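Local coordinates for protein possible flavin reductase (Haemophilus somnus 129PT, PDB 2R0X) that probably binds FMN and reduces riboflavin with NADPH, on a split-barrel fold, at residues A[17-22]-A[33-38]; A[30-34]-A[58-62]; A[66-72]-A[114-120]. All blocks are in the same frame, centred on the assembly; numbering follows the deposited sequence. Where two conformers were deposited one is given.

Interaction 1: residues A[17-22]-A[33-38]; sequences SAVHIV and FTASAV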
loop_
_atom_site.group_PDB
_atom_site.type_symbol
_atom_site.label_atom_id
_atom_site.label_comp_id
_atom_site.label_asym_id
_atom_site.label_seq_id
_atom_site.Cartn_x
_atom_site.Cartn_y
_atom_site.Cartn_z
ATOM N N SER A 17 4.260 -6.983 -2.044
ATOM C CA SER A 17 3.421 -5.962 -2.628
ATOM C C SER A 17 2.976 -6.367 -4.006
ATOM O O SER A 17 3.688 -7.035 -4.748
ATOM C CB SER A 17 4.191 -4.657 -2.702
ATOM O OG SER A 17 3.466 -3.591 -3.257
ATOM N N ALA A 18 1.773 -5.919 -4.321
ATOM C CA ALA A 18 1.278 -5.891 -5.681
ATOM C C ALA A 18 2.133 -4.917 -6.473
ATOM O O ALA A 18 2.802 -4.057 -5.947
ATOM C CB ALA A 18 -0.183 -5.520 -5.749
ATOM N N VAL A 19 2.147 -5.086 -7.792
ATOM C CA VAL A 19 2.920 -4.284 -8.702
ATOM C C VAL A 19 1.986 -3.651 -9.703
ATOM O O VAL A 19 1.101 -4.289 -10.246
ATOM C CB VAL A 19 3.971 -5.134 -9.436
ATOM C CG1 VAL A 19 4.862 -4.243 -10.310
ATOM C CG2 VAL A 19 4.844 -5.935 -8.465
ATOM N N HIS A 20 2.166 -2.367 -9.938
ATOM C CA HIS A 20 1.297 -1.582 -10.804
ATOM C C HIS A 20 2.146 -0.772 -11.772
ATOM O O HIS A 20 3.308 -0.404 -11.476
ATOM C CB HIS A 20 0.468 -0.596 -9.975
ATOM C CG HIS A 20 -0.095 -1.148 -8.742
ATOM N ND1 HIS A 20 -1.333 -1.739 -8.692
ATOM C CD2 HIS A 20 0.455 -1.227 -7.514
ATOM C CE1 HIS A 20 -1.502 -2.190 -7.463
ATOM N NE2 HIS A 20 -0.436 -1.893 -6.728
ATOM N N ILE A 21 1.583 -0.437 -12.933
ATOM C CA ILE A 21 2.155 0.560 -13.810
ATOM C C ILE A 21 1.171 1.736 -13.815
ATOM O O ILE A 21 -0.029 1.560 -14.132
ATOM C CB ILE A 21 2.454 0.038 -15.207
ATOM C CG1 ILE A 21 3.580 -0.992 -15.127
ATOM C CG2 ILE A 21 2.871 1.202 -16.117
ATOM C CD1 ILE A 21 3.827 -1.762 -16.434
ATOM N N VAL A 22 1.629 2.885 -13.347
ATOM C CA VAL A 22 0.796 4.068 -13.166
ATOM C C VAL A 22 1.059 4.969 -14.348
ATOM O O VAL A 22 2.192 5.347 -14.591
ATOM C CB VAL A 22 1.146 4.740 -11.840
ATOM C CG1 VAL A 22 0.341 6.060 -11.681
ATOM C CG2 VAL A 22 0.872 3.752 -10.661
ATOM N N PHE A 33 5.034 4.890 -14.959
ATOM C CA PHE A 33 6.076 4.373 -14.092
ATOM C C PHE A 33 5.552 3.183 -13.302
ATOM O O PHE A 33 4.394 3.104 -12.969
ATOM C CB PHE A 33 6.644 5.456 -13.148
ATOM C CG PHE A 33 5.667 5.969 -12.117
ATOM C CD1 PHE A 33 4.758 6.957 -12.433
ATOM C CD2 PHE A 33 5.657 5.500 -10.801
ATOM C CE1 PHE A 33 3.868 7.452 -11.515
ATOM C CE2 PHE A 33 4.722 6.030 -9.863
ATOM C CZ PHE A 33 3.844 6.990 -10.248
ATOM N N THR A 34 6.472 2.283 -12.970
ATOM C CA THR A 34 6.163 1.143 -12.096
ATOM C C THR A 34 6.082 1.613 -10.648
ATOM O O THR A 34 6.972 2.336 -10.184
ATOM C CB THR A 34 7.197 0.042 -12.268
ATOM O OG1 THR A 34 7.200 -0.335 -13.635
ATOM C CG2 THR A 34 6.885 -1.181 -11.412
ATOM N N ALA A 35 5.059 1.156 -9.935
ATOM C CA ALA A 35 4.877 1.502 -8.516
ATOM C C ALA A 35 4.428 0.308 -7.716
ATOM O O ALA A 35 3.638 -0.509 -8.170
ATOM C CB ALA A 35 3.816 2.591 -8.383
ATOM N N SER A 36 4.898 0.264 -6.480
ATOM C CA SER A 36 4.353 -0.642 -5.480
ATOM C C SER A 36 3.581 0.092 -4.370
ATOM O O SER A 36 2.740 -0.517 -3.677
ATOM C CB SER A 36 5.464 -1.466 -4.840
ATOM O OG SER A 36 6.539 -0.631 -4.429
ATOM N N ALA A 37 3.865 1.382 -4.173
ATOM C CA ALA A 37 3.299 2.165 -3.048
ATOM C C ALA A 37 1.950 2.746 -3.480
ATOM O O ALA A 37 1.826 3.936 -3.764
ATOM C CB ALA A 37 4.284 3.218 -2.597
ATOM N N VAL A 38 0.973 1.843 -3.537
ATOM C CA VAL A 38 -0.387 2.096 -3.970
ATOM C C VAL A 38 -1.284 1.353 -2.983
ATOM O O VAL A 38 -1.085 0.177 -2.715
ATOM C CB VAL A 38 -0.603 1.561 -5.411
ATOM C CG1 VAL A 38 -2.048 1.733 -5.808
ATOM C CG2 VAL A 38 0.339 2.189 -6.378
HETATM O O HOH W 1 -0.001 -2.132 -3.938
#
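H20 meets A35, and V22 meets F33, as hydrogen-bonded pairs of an antiparallel hairpin, each joined by two backbone bonds; between them I21 faces T34 in a non-hydrogen-bonded pair. The H20 ring shows how a sheet residue can be fixed from several sides. V38 lies against one face, its CG1 4.2 Å from the ring centroid and 14° off the normal, a CH-pi contact over the face, toward the rim. In the plane of the ring, NE2 reaches a water at 2.8 Å, and this water donates to the carbonyl oxygens of S36 and V38, tying the ring to the turn centred on A37. The other ring nitrogen, ND1, is hydrogen-bonded to OG1 of T72 on strand 67-72.

On the same face of the sheet V22 and F33 run side by side. F33 holds CG between its backbone N and carbonyl carbon (chi1 67°), which brings the ring back over V22: CB of V22 sits 4.1 Å from its centroid, above the face, while the methyl CG2 of V22 touches CB of A35 at 3.9 Å. On the face of I21 and T34, CG2 of T34 is met by CG1 of V19 at 3.8 Å. T34 OG1 bonds to the carbonyl of S81.

Helix 78-84 covers the face of I21 and T34, strand 67-72 continues the sheet beyond 17-25, strand 46-53 flanks F33, and L15 of the second subunit packs on A18 and H20.

Interaction 2: residues A[30-34]-A[58-62]; sequences QHGFT and AYEHF. With SO4 (sulfate ion), chain H; SO4 (sulfate ion), chain I; ACT (acetate ion), chain F.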
loop_
_atom_site.group_PDB
_atom_site.type_symbol
_atom_site.label_atom_id
_atom_site.label_comp_id
_atom_site.label_asym_id
_atom_site.label_seq_id
_atom_site.Cartn_x
_atom_site.Cartn_y
_atom_site.Cartn_z
ATOM N N GLN A 30 2.254 9.715 -23.989
ATOM C CA GLN A 30 2.018 8.846 -22.813
ATOM C C GLN A 30 3.199 8.827 -21.822
ATOM O O GLN A 30 4.357 8.927 -22.215
ATOM C CB GLN A 30 1.719 7.404 -23.239
ATOM C CG GLN A 30 0.623 7.218 -24.319
ATOM C CD GLN A 30 0.657 5.821 -25.061
ATOM O OE1 GLN A 30 -0.352 5.074 -25.098
ATOM N NE2 GLN A 30 1.799 5.498 -25.677
ATOM N N HIS A 31 2.876 8.698 -20.537
ATOM C CA HIS A 31 3.892 8.698 -19.474
ATOM C C HIS A 31 3.480 7.650 -18.467
ATOM O O HIS A 31 2.306 7.503 -18.174
ATOM C CB HIS A 31 3.990 10.061 -18.788
ATOM C CG HIS A 31 4.251 11.150 -19.758
ATOM N ND1 HIS A 31 5.505 11.448 -20.227
ATOM C CD2 HIS A 31 3.398 11.956 -20.423
ATOM C CE1 HIS A 31 5.426 12.433 -21.105
ATOM N NE2 HIS A 31 4.153 12.765 -21.236
ATOM N N GLY A 32 4.436 6.950 -17.914
ATOM C CA GLY A 32 4.077 6.039 -16.827
ATOM C C GLY A 32 5.282 5.592 -16.055
ATOM O O GLY A 32 6.414 5.837 -16.450
ATOM N N PHE A 33 5.034 4.890 -14.959
ATOM C CA PHE A 33 6.076 4.373 -14.092
ATOM C C PHE A 33 5.552 3.183 -13.302
ATOM O O PHE A 33 4.394 3.104 -12.969
ATOM C CB PHE A 33 6.644 5.456 -13.148
ATOM C CG PHE A 33 5.667 5.969 -12.117
ATOM C CD1 PHE A 33 4.758 6.957 -12.433
ATOM C CD2 PHE A 33 5.657 5.500 -10.801
ATOM C CE1 PHE A 33 3.868 7.452 -11.515
ATOM C CE2 PHE A 33 4.722 6.030 -9.863
ATOM C CZ PHE A 33 3.844 6.990 -10.248
ATOM N N THR A 34 6.472 2.283 -12.970
ATOM C CA THR A 34 6.163 1.143 -12.096
ATOM C C THR A 34 6.082 1.613 -10.648
ATOM O O THR A 34 6.972 2.336 -10.184
ATOM C CB THR A 34 7.197 0.042 -12.268
ATOM O OG1 THR A 34 7.200 -0.335 -13.635
ATOM C CG2 THR A 34 6.885 -1.181 -11.412
ATOM N N ALA A 58 8.838 11.278 -14.331
ATOM C CA ALA A 58 7.404 11.136 -14.393
ATOM C C ALA A 58 6.616 12.303 -13.792
ATOM O O ALA A 58 5.502 12.619 -14.226
ATOM C CB ALA A 58 6.953 9.793 -13.696
ATOM N N TYR A 59 7.146 12.874 -12.723
ATOM C CA TYR A 59 6.352 13.625 -11.765
ATOM C C TYR A 59 5.556 14.777 -12.360
ATOM O O TYR A 59 4.367 14.903 -12.116
ATOM C CB TYR A 59 7.251 14.132 -10.666
ATOM C CG TYR A 59 6.535 14.980 -9.668
ATOM C CD1 TYR A 59 5.684 14.445 -8.742
ATOM C CD2 TYR A 59 6.818 16.309 -9.581
ATOM C CE1 TYR A 59 5.088 15.261 -7.767
ATOM C CE2 TYR A 59 6.241 17.138 -8.649
ATOM C CZ TYR A 59 5.378 16.614 -7.729
ATOM O OH TYR A 59 4.825 17.474 -6.796
ATOM N N GLU A 60 6.203 15.652 -13.107
ATOM C CA GLU A 60 5.479 16.845 -13.524
ATOM C C GLU A 60 4.355 16.550 -14.536
ATOM O O GLU A 60 3.435 17.365 -14.669
ATOM C CB GLU A 60 6.422 17.938 -14.033
ATOM C CG GLU A 60 7.338 18.509 -12.951
ATOM C CD GLU A 60 6.630 19.319 -11.853
ATOM O OE1 GLU A 60 5.432 19.635 -11.956
ATOM O OE2 GLU A 60 7.306 19.659 -10.864
ATOM N N HIS A 61 4.402 15.397 -15.212
ATOM C CA HIS A 61 3.319 15.020 -16.087
ATOM C C HIS A 61 2.049 14.726 -15.301
ATOM O O HIS A 61 0.950 15.081 -15.681
ATOM C CB HIS A 61 3.754 13.787 -16.921
ATOM C CG HIS A 61 5.039 13.998 -17.692
ATOM N ND1 HIS A 61 5.117 14.834 -18.787
ATOM C CD2 HIS A 61 6.286 13.499 -17.521
ATOM C CE1 HIS A 61 6.356 14.845 -19.247
ATOM N NE2 HIS A 61 7.086 14.037 -18.506
ATOM N N PHE A 62 2.208 14.126 -14.127
ATOM C CA PHE A 62 1.085 13.831 -13.257
ATOM C C PHE A 62 0.529 15.127 -12.639
ATOM O O PHE A 62 -0.668 15.318 -12.534
ATOM C CB PHE A 62 1.487 12.770 -12.216
ATOM C CG PHE A 62 1.667 11.425 -12.846
ATOM C CD1 PHE A 62 0.618 10.551 -12.979
ATOM C CD2 PHE A 62 2.886 11.099 -13.437
ATOM C CE1 PHE A 62 0.795 9.297 -13.622
ATOM C CE2 PHE A 62 3.048 9.882 -14.161
ATOM C CZ PHE A 62 2.019 8.981 -14.188
HETATM S S SO4 H . 10.221 7.804 -14.825
HETATM O O1 SO4 H . 9.791 8.498 -16.037
HETATM O O2 SO4 H . 10.095 8.636 -13.695
HETATM O O3 SO4 H . 11.577 7.419 -15.150
HETATM O O4 SO4 H . 9.453 6.563 -14.681
HETATM S S SO4 I . 9.801 12.443 -20.721
HETATM O O1 SO4 I . 8.764 12.820 -21.693
HETATM O O2 SO4 I . 9.613 13.225 -19.492
HETATM O O3 SO4 I . 11.126 12.737 -21.301
HETATM O O4 SO4 I . 9.710 11.000 -20.494
HETATM C C ACT F . 2.786 16.435 -20.975
HETATM O O ACT F . 3.915 16.876 -20.855
HETATM O OXT ACT F . 2.758 15.346 -21.548
HETATM C CH3 ACT F . 1.560 17.241 -20.652
#
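With CG anti to the carbonyl carbon in both H31 and H61 (chi1 near -55° in each), strand 30-34 and helix 59-62 turn their imidazoles onto each other. The rings form a face-to-face stack, planes 12° apart, although the side chains that carry them cross at about a right angle; the modelled centroid separation of 3.5 Å is doubtful in its exact value. CB of H61 also lies over the H31 face.

The stack is clamped at its edges by anions. One acetate takes a hydrogen bond on each oxygen: H31 NE2 donates to OXT at 3.0 Å and H61 ND1 to O at 3.1 Å. H61 NE2 donates a hydrogen bond to O2 of a sulfate, 2.8 Å away and in the ring plane, so both nitrogens of H61 are engaged by anions, one each.

Alongside, F33 directs its edge at the face of F62, the planes 83° apart, with CE1 of F33 3.6 Å from CZ of F62. CB of A58 touches F33 CD1, and A58 N donates to O2 of a second sulfate.

The edge-to-face aromatic pair, together with the stacked imidazoles, sets helix 59-65 against strand 30-43 of the split-barrel flavin reductase fold; the anions, probably from the crystallisation liquor, may mark a pocket.

Interaction 3: residues A[66-72]-A[114-120]; sequences RVLMVNT and INFDCEI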
loop_
_atom_site.group_PDB
_atom_site.type_symbol
_atom_site.label_atom_id
_atom_site.label_comp_id
_atom_site.label_asym_id
_atom_site.label_seq_id
_atom_site.Cartn_x
_atom_site.Cartn_y
_atom_site.Cartn_z
ATOM N N ARG A 66 -3.236 15.841 -13.854
ATOM C CA ARG A 66 -4.164 15.603 -12.756
ATOM C C ARG A 66 -5.149 14.449 -12.933
ATOM O O ARG A 66 -6.202 14.392 -12.281
ATOM C CB ARG A 66 -4.836 16.896 -12.340
ATOM C CG ARG A 66 -3.824 17.888 -11.793
ATOM C CD ARG A 66 -3.146 17.449 -10.491
ATOM N NE ARG A 66 -4.090 17.385 -9.389
ATOM C CZ ARG A 66 -4.365 18.413 -8.593
ATOM N NH1 ARG A 66 -3.736 19.571 -8.698
ATOM N NH2 ARG A 66 -5.310 18.267 -7.690
ATOM N N VAL A 67 -4.720 13.473 -13.735
ATOM C CA VAL A 67 -5.407 12.196 -13.864
ATOM C C VAL A 67 -4.348 11.122 -13.944
ATOM O O VAL A 67 -3.214 11.408 -14.366
ATOM C CB VAL A 67 -6.315 12.155 -15.120
ATOM C CG1 VAL A 67 -7.534 13.109 -14.938
ATOM C CG2 VAL A 67 -5.557 12.468 -16.396
ATOM N N LEU A 68 -4.696 9.904 -13.547
ATOM C CA LEU A 68 -3.790 8.777 -13.707
ATOM C C LEU A 68 -4.631 7.515 -13.800
ATOM O O LEU A 68 -5.761 7.453 -13.358
ATOM C CB LEU A 68 -2.757 8.706 -12.584
ATOM C CG LEU A 68 -3.178 8.543 -11.146
ATOM C CD1 LEU A 68 -3.615 7.128 -10.826
ATOM C CD2 LEU A 68 -2.012 8.900 -10.243
HETATM N N MSE A 69 -3.985 6.479 -14.330
HETATM C CA MSE A 69 -4.512 5.116 -14.351
HETATM C C MSE A 69 -3.596 4.223 -13.531
HETATM O O MSE A 69 -2.380 4.236 -13.769
HETATM C CB MSE A 69 -4.526 4.623 -15.790
HETATM C CG MSE A 69 -5.037 3.200 -15.968
HETATM SE SE MSE A 69 -6.941 2.956 -15.984
HETATM C CE MSE A 69 -7.219 4.018 -17.604
ATOM N N VAL A 70 -4.154 3.466 -12.591
ATOM C CA VAL A 70 -3.399 2.418 -11.910
ATOM C C VAL A 70 -3.685 1.117 -12.661
ATOM O O VAL A 70 -4.810 0.651 -12.680
ATOM C CB VAL A 70 -3.775 2.278 -10.429
ATOM C CG1 VAL A 70 -3.030 1.127 -9.780
ATOM C CG2 VAL A 70 -3.445 3.601 -9.696
ATOM N N ASN A 71 -2.646 0.568 -13.280
ATOM C CA ASN A 71 -2.742 -0.717 -13.997
ATOM C C ASN A 71 -2.052 -1.807 -13.185
ATOM O O ASN A 71 -0.805 -1.868 -13.160
ATOM C CB ASN A 71 -2.047 -0.579 -15.366
ATOM C CG ASN A 71 -2.656 0.489 -16.223
ATOM O OD1 ASN A 71 -3.739 0.300 -16.792
ATOM N ND2 ASN A 71 -1.980 1.621 -16.333
ATOM N N THR A 72 -2.845 -2.567 -12.469
ATOM C CA THR A 72 -2.295 -3.617 -11.596
ATOM C C THR A 72 -1.914 -4.826 -12.447
ATOM O O THR A 72 -2.684 -5.210 -13.334
ATOM C CB THR A 72 -3.339 -3.985 -10.544
ATOM O OG1 THR A 72 -3.755 -2.819 -9.842
ATOM C CG2 THR A 72 -2.770 -5.047 -9.542
ATOM N N ILE A 114 -6.086 -5.474 -13.136
ATOM C CA ILE A 114 -7.095 -4.484 -12.751
ATOM C C ILE A 114 -6.670 -3.157 -13.338
ATOM O O ILE A 114 -5.482 -2.902 -13.444
ATOM C CB ILE A 114 -7.210 -4.283 -11.180
ATOM C CG1 ILE A 114 -6.791 -5.518 -10.370
ATOM C CG2 ILE A 114 -8.616 -3.857 -10.834
ATOM C CD1 ILE A 114 -6.605 -5.246 -8.890
ATOM N N ASN A 115 -7.640 -2.319 -13.669
ATOM C CA ASN A 115 -7.400 -0.983 -14.158
ATOM C C ASN A 115 -8.286 0.009 -13.406
ATOM O O ASN A 115 -9.505 -0.124 -13.442
ATOM C CB ASN A 115 -7.676 -0.857 -15.669
ATOM C CG ASN A 115 -6.999 -1.960 -16.504
ATOM O OD1 ASN A 115 -7.619 -2.993 -16.787
ATOM N ND2 ASN A 115 -5.763 -1.726 -16.928
ATOM N N PHE A 116 -7.675 0.946 -12.696
ATOM C CA PHE A 116 -8.406 1.982 -11.968
ATOM C C PHE A 116 -8.086 3.335 -12.578
ATOM O O PHE A 116 -6.964 3.795 -12.520
ATOM C CB PHE A 116 -7.974 2.044 -10.501
ATOM C CG PHE A 116 -8.056 0.767 -9.720
ATOM C CD1 PHE A 116 -6.994 -0.113 -9.682
ATOM C CD2 PHE A 116 -9.158 0.480 -8.965
ATOM C CE1 PHE A 116 -7.045 -1.266 -8.887
ATOM C CE2 PHE A 116 -9.184 -0.666 -8.145
ATOM C CZ PHE A 116 -8.118 -1.516 -8.141
ATOM N N ASP A 117 -9.086 3.955 -13.219
ATOM C CA ASP A 117 -8.894 5.280 -13.849
ATOM C C ASP A 117 -9.325 6.341 -12.851
ATOM O O ASP A 117 -10.385 6.216 -12.288
ATOM C CB ASP A 117 -9.750 5.366 -15.130
ATOM C CG ASP A 117 -9.232 6.415 -16.093
ATOM O OD1 ASP A 117 -8.169 6.998 -15.830
ATOM O OD2 ASP A 117 -9.909 6.629 -17.128
ATOM N N CYS A 118 -8.450 7.314 -12.633
ATOM C CA CYS A 118 -8.568 8.215 -11.501
ATOM C C CYS A 118 -8.322 9.668 -11.833
ATOM O O CYS A 118 -7.591 10.039 -12.732
ATOM C CB CYS A 118 -7.538 7.829 -10.435
ATOM S SG CYS A 118 -7.549 6.120 -9.851
ATOM N N GLU A 119 -8.970 10.489 -11.005
ATOM C CA GLU A 119 -8.680 11.909 -10.927
ATOM C C GLU A 119 -7.803 12.167 -9.721
ATOM O O GLU A 119 -8.077 11.644 -8.645
ATOM C CB GLU A 119 -9.985 12.715 -10.783
ATOM C CG GLU A 119 -10.842 12.666 -12.055
ATOM C CD GLU A 119 -12.240 13.210 -11.918
ATOM O OE1 GLU A 119 -12.695 13.533 -10.794
ATOM O OE2 GLU A 119 -12.908 13.252 -12.981
ATOM N N ILE A 120 -6.751 12.976 -9.889
ATOM C CA ILE A 120 -5.826 13.273 -8.769
ATOM C C ILE A 120 -6.450 14.461 -8.082
ATOM O O ILE A 120 -6.260 15.608 -8.483
ATOM C CB ILE A 120 -4.415 13.581 -9.262
ATOM C CG1 ILE A 120 -3.841 12.413 -10.083
ATOM C CG2 ILE A 120 -3.482 13.915 -8.068
ATOM C CD1 ILE A 120 -2.503 12.657 -10.670
#
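V67 to T72 pairs with I114 to E119 in regular antiparallel register, the axes 4.6 Å apart and 168° between their directions, with hydrogen-bonded pairs at L68-C118, V70-F116 and T72-I114. The last of these is looser, since I114 N donates only weakly to T72 O.

R66, which leaves the preceding helix with positive phi, closes one end. Its chain bends at chi2 and chi3 (both near -65°), swinging the guanidinium round so that NE and NH2 both donate to I120 O, each at 2.9 Å. This side-on grip holds the oxygen in the guanidinium plane, and the two donors approach it from the same face of the carbonyl. The backbone adds a bond from I120 N to R66 O.

On the face of L68 and C118, CD2 of L68 meets CD1 of I120 at 3.8 Å; further along, CD1 of F116 nears CB of V70 at 4.1 Å, and T72 OG1, itself hydrogen-bonded to ND1 of H20, lies at the edge of that ring. The other face is more polar. N115 ND2 donates to a lone pair of N71 OD1 at 2.9 Å, although the two amide planes are 70° apart. The bent selenomethionine M69 brings CE to 3.5 Å from CG of D117, whose carboxylate is held by T103 and T104.

Strand 17-25 borders 67-72 on its other side and strand 129-141 borders 114-126, while L48 of strand 46-53 packs on V70, F116 and C118. A11 of the second subunit touches F116.

Overall arrangement
Read from the N terminus, the three contacts span progressively longer separations in the chain. Interaction 1 closes the shortest loop, the hairpin of strands 17-25 and 30-43. Interaction 2 starts on the second of these strands and spans strand 46-53 to bring helix 59-65 back against it. Interaction 3 follows in series: strand 67-72, directly after that helix, reaches across 41 residues to strand 114-126. None nests within another, but interactions 1 and 2 cross, sharing F33 and T34 of strand 30-43. Strands 17-25 and 67-72, neighbours in the sheet, join interactions 1 and 3; F62 links interactions 2 and 3 by packing on L68 and I120.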